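Peptidoglycan synthetase penicillin-binding protein 3 (Bifidobacterium adolescentis, PDB 4YE5) probably binds penicillin and, as a member of the transpeptidase family, is likely to cross-link peptidoglycan strands at the bacterial membrane. Local coordinates at residues A[244-249]-A[253-258]. Residues are numbered along the deposited sequence; the frame is centred on the assembly and turned at random.
Sequences IAMVQD and GDILAL
V247 and A257 form an antiparallel hydrogen-bonded pair, V247 N reaching A257 O over 2.9 Å in a nearly straight bond (168°). V247 O is shared: L256 N donates to it at 2.9 Å, and A257 N adds a weak bond at 3.4 Å. Two residues, L256 and A257, thus stand against the single V247, which makes a classic beta bulge and moves the register on by one residue. D249 N donates to D254 O and G253 N to D249 O, closing the hairpin near the turn. On one face, selenomethionine M246 has CG anti to the backbone N (chi1 178°) and an extended chain beyond, which brings CE to I255 CD1 at 3.6 Å, while M246 CB meets L258 CD1 at 4.0 Å. Q248 is also extended on this face; its CG passes D254 O at 3.8 Å, and its amide is held by Q427 and N413. On the other face V247 CB packs on A257 CB, with helix 221-238 against A257, and the bulge residue L256 puts its CB against V247 CG1. At the turn, D249 OD2 is hydrogen-bonded to S252 OG, and D254 OD1 forms a salt bridge with R428 NE. The whole is a bulged beta hairpin at the edge of the five-stranded antiparallel sheet, as in the penicillin-binding transpeptidase fold.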
loop_
_atom_site.group_PDB
_atom_site.type_symbol
_atom_site.label_atom_id
_atom_site.label_comp_id
_atom_site.label_asym_id
_atom_site.label_seq_id
_atom_site.Cartn_x
_atom_site.Cartn_y
_atom_site.Cartn_z
ATOM N N ILE A 244 -1.358 14.313 1.833
ATOM C CA ILE A 244 -1.390 12.960 1.265
ATOM C C ILE A 244 -1.996 13.056 -0.130
ATOM O O ILE A 244 -2.745 13.982 -0.417
ATOM C CB ILE A 244 -2.200 11.973 2.152
ATOM C CG1 ILE A 244 -3.682 12.278 2.110
ATOM C CG2 ILE A 244 -1.708 11.971 3.621
ATOM C CD1 ILE A 244 -4.489 11.646 3.284
ATOM N N ALA A 245 -1.661 12.116 -1.009
ATOM C CA ALA A 245 -2.126 12.169 -2.390
ATOM C C ALA A 245 -2.233 10.765 -2.911
ATOM O O ALA A 245 -1.468 9.877 -2.497
ATOM C CB ALA A 245 -1.139 12.945 -3.268
HETATM N N MSE A 246 -3.155 10.564 -3.840
HETATM C CA MSE A 246 -3.371 9.248 -4.429
HETATM C C MSE A 246 -3.674 9.397 -5.901
HETATM O O MSE A 246 -4.370 10.336 -6.295
HETATM C CB MSE A 246 -4.564 8.569 -3.742
HETATM C CG MSE A 246 -4.890 7.222 -4.303
HETATM SE SE MSE A 246 -6.304 6.496 -3.208
HETATM C CE MSE A 246 -6.338 4.743 -3.937
ATOM N N VAL A 247 -3.156 8.481 -6.717
ATOM C CA VAL A 247 -3.491 8.454 -8.134
ATOM C C VAL A 247 -4.070 7.082 -8.467
ATOM O O VAL A 247 -3.431 6.056 -8.205
ATOM C CB VAL A 247 -2.243 8.701 -9.038
ATOM C CG1 VAL A 247 -2.640 8.557 -10.522
ATOM C CG2 VAL A 247 -1.626 10.073 -8.772
ATOM N N GLN A 248 -5.269 7.052 -9.036
ATOM C CA GLN A 248 -5.918 5.793 -9.391
ATOM C C GLN A 248 -6.255 5.723 -10.889
ATOM O O GLN A 248 -6.721 6.708 -11.469
ATOM C CB GLN A 248 -7.214 5.634 -8.558
ATOM C CG GLN A 248 -8.033 4.381 -8.884
ATOM C CD GLN A 248 -9.098 4.111 -7.849
ATOM O OE1 GLN A 248 -8.873 4.297 -6.655
ATOM N NE2 GLN A 248 -10.266 3.684 -8.297
ATOM N N ASP A 249 -5.998 4.574 -11.508
ATOM C CA ASP A 249 -6.401 4.331 -12.901
ATOM C C ASP A 249 -7.904 4.085 -12.987
ATOM O O ASP A 249 -8.412 3.126 -12.396
ATOM C CB ASP A 249 -5.702 3.100 -13.469
ATOM C CG ASP A 249 -6.133 2.811 -14.906
ATOM O OD1 ASP A 249 -5.695 3.548 -15.813
ATOM O OD2 ASP A 249 -6.912 1.863 -15.124
ATOM N N GLY A 253 -9.139 0.422 -11.602
ATOM C CA GLY A 253 -9.085 0.562 -10.160
ATOM C C GLY A 253 -7.699 0.341 -9.575
ATOM O O GLY A 253 -7.540 0.272 -8.357
ATOM N N ASP A 254 -6.689 0.232 -10.434
ATOM C CA ASP A 254 -5.302 0.070 -9.977
ATOM C C ASP A 254 -4.737 1.335 -9.375
ATOM O O ASP A 254 -4.974 2.432 -9.882
ATOM C CB ASP A 254 -4.388 -0.331 -11.125
ATOM C CG ASP A 254 -4.572 -1.767 -11.543
ATOM O OD1 ASP A 254 -5.327 -2.492 -10.855
ATOM O OD2 ASP A 254 -3.940 -2.170 -12.546
ATOM N N ILE A 255 -3.955 1.170 -8.310
ATOM C CA ILE A 255 -3.374 2.308 -7.598
ATOM C C ILE A 255 -1.960 2.596 -8.094
ATOM O O ILE A 255 -1.064 1.794 -7.906
ATOM C CB ILE A 255 -3.357 2.045 -6.077
ATOM C CG1 ILE A 255 -4.805 1.785 -5.606
ATOM C CG2 ILE A 255 -2.690 3.222 -5.332
ATOM C CD1 ILE A 255 -4.935 1.483 -4.129
ATOM N N LEU A 256 -1.768 3.738 -8.747
ATOM C CA LEU A 256 -0.473 4.035 -9.354
ATOM C C LEU A 256 0.449 4.771 -8.406
ATOM O O LEU A 256 1.671 4.755 -8.601
ATOM C CB LEU A 256 -0.669 4.897 -10.596
ATOM C CG LEU A 256 -0.806 4.199 -11.954
ATOM C CD1 LEU A 256 -1.332 2.770 -11.877
ATOM C CD2 LEU A 256 -1.725 5.027 -12.786
ATOM N N ALA A 257 -0.138 5.463 -7.425
ATOM C CA ALA A 257 0.625 6.134 -6.371
ATOM C C ALA A 257 -0.247 6.326 -5.149
ATOM O O ALA A 257 -1.445 6.594 -5.268
ATOM C CB ALA A 257 1.181 7.508 -6.847
ATOM N N LEU A 258 0.369 6.213 -3.973
ATOM C CA LEU A 258 -0.317 6.451 -2.709
ATOM C C LEU A 258 0.728 7.020 -1.780
ATOM O O LEU A 258 1.606 6.290 -1.300
ATOM C CB LEU A 258 -0.883 5.144 -2.143
ATOM C CG LEU A 258 -1.683 5.199 -0.833
ATOM C CD1 LEU A 258 -2.866 6.192 -0.980
ATOM C CD2 LEU A 258 -2.210 3.802 -0.455
#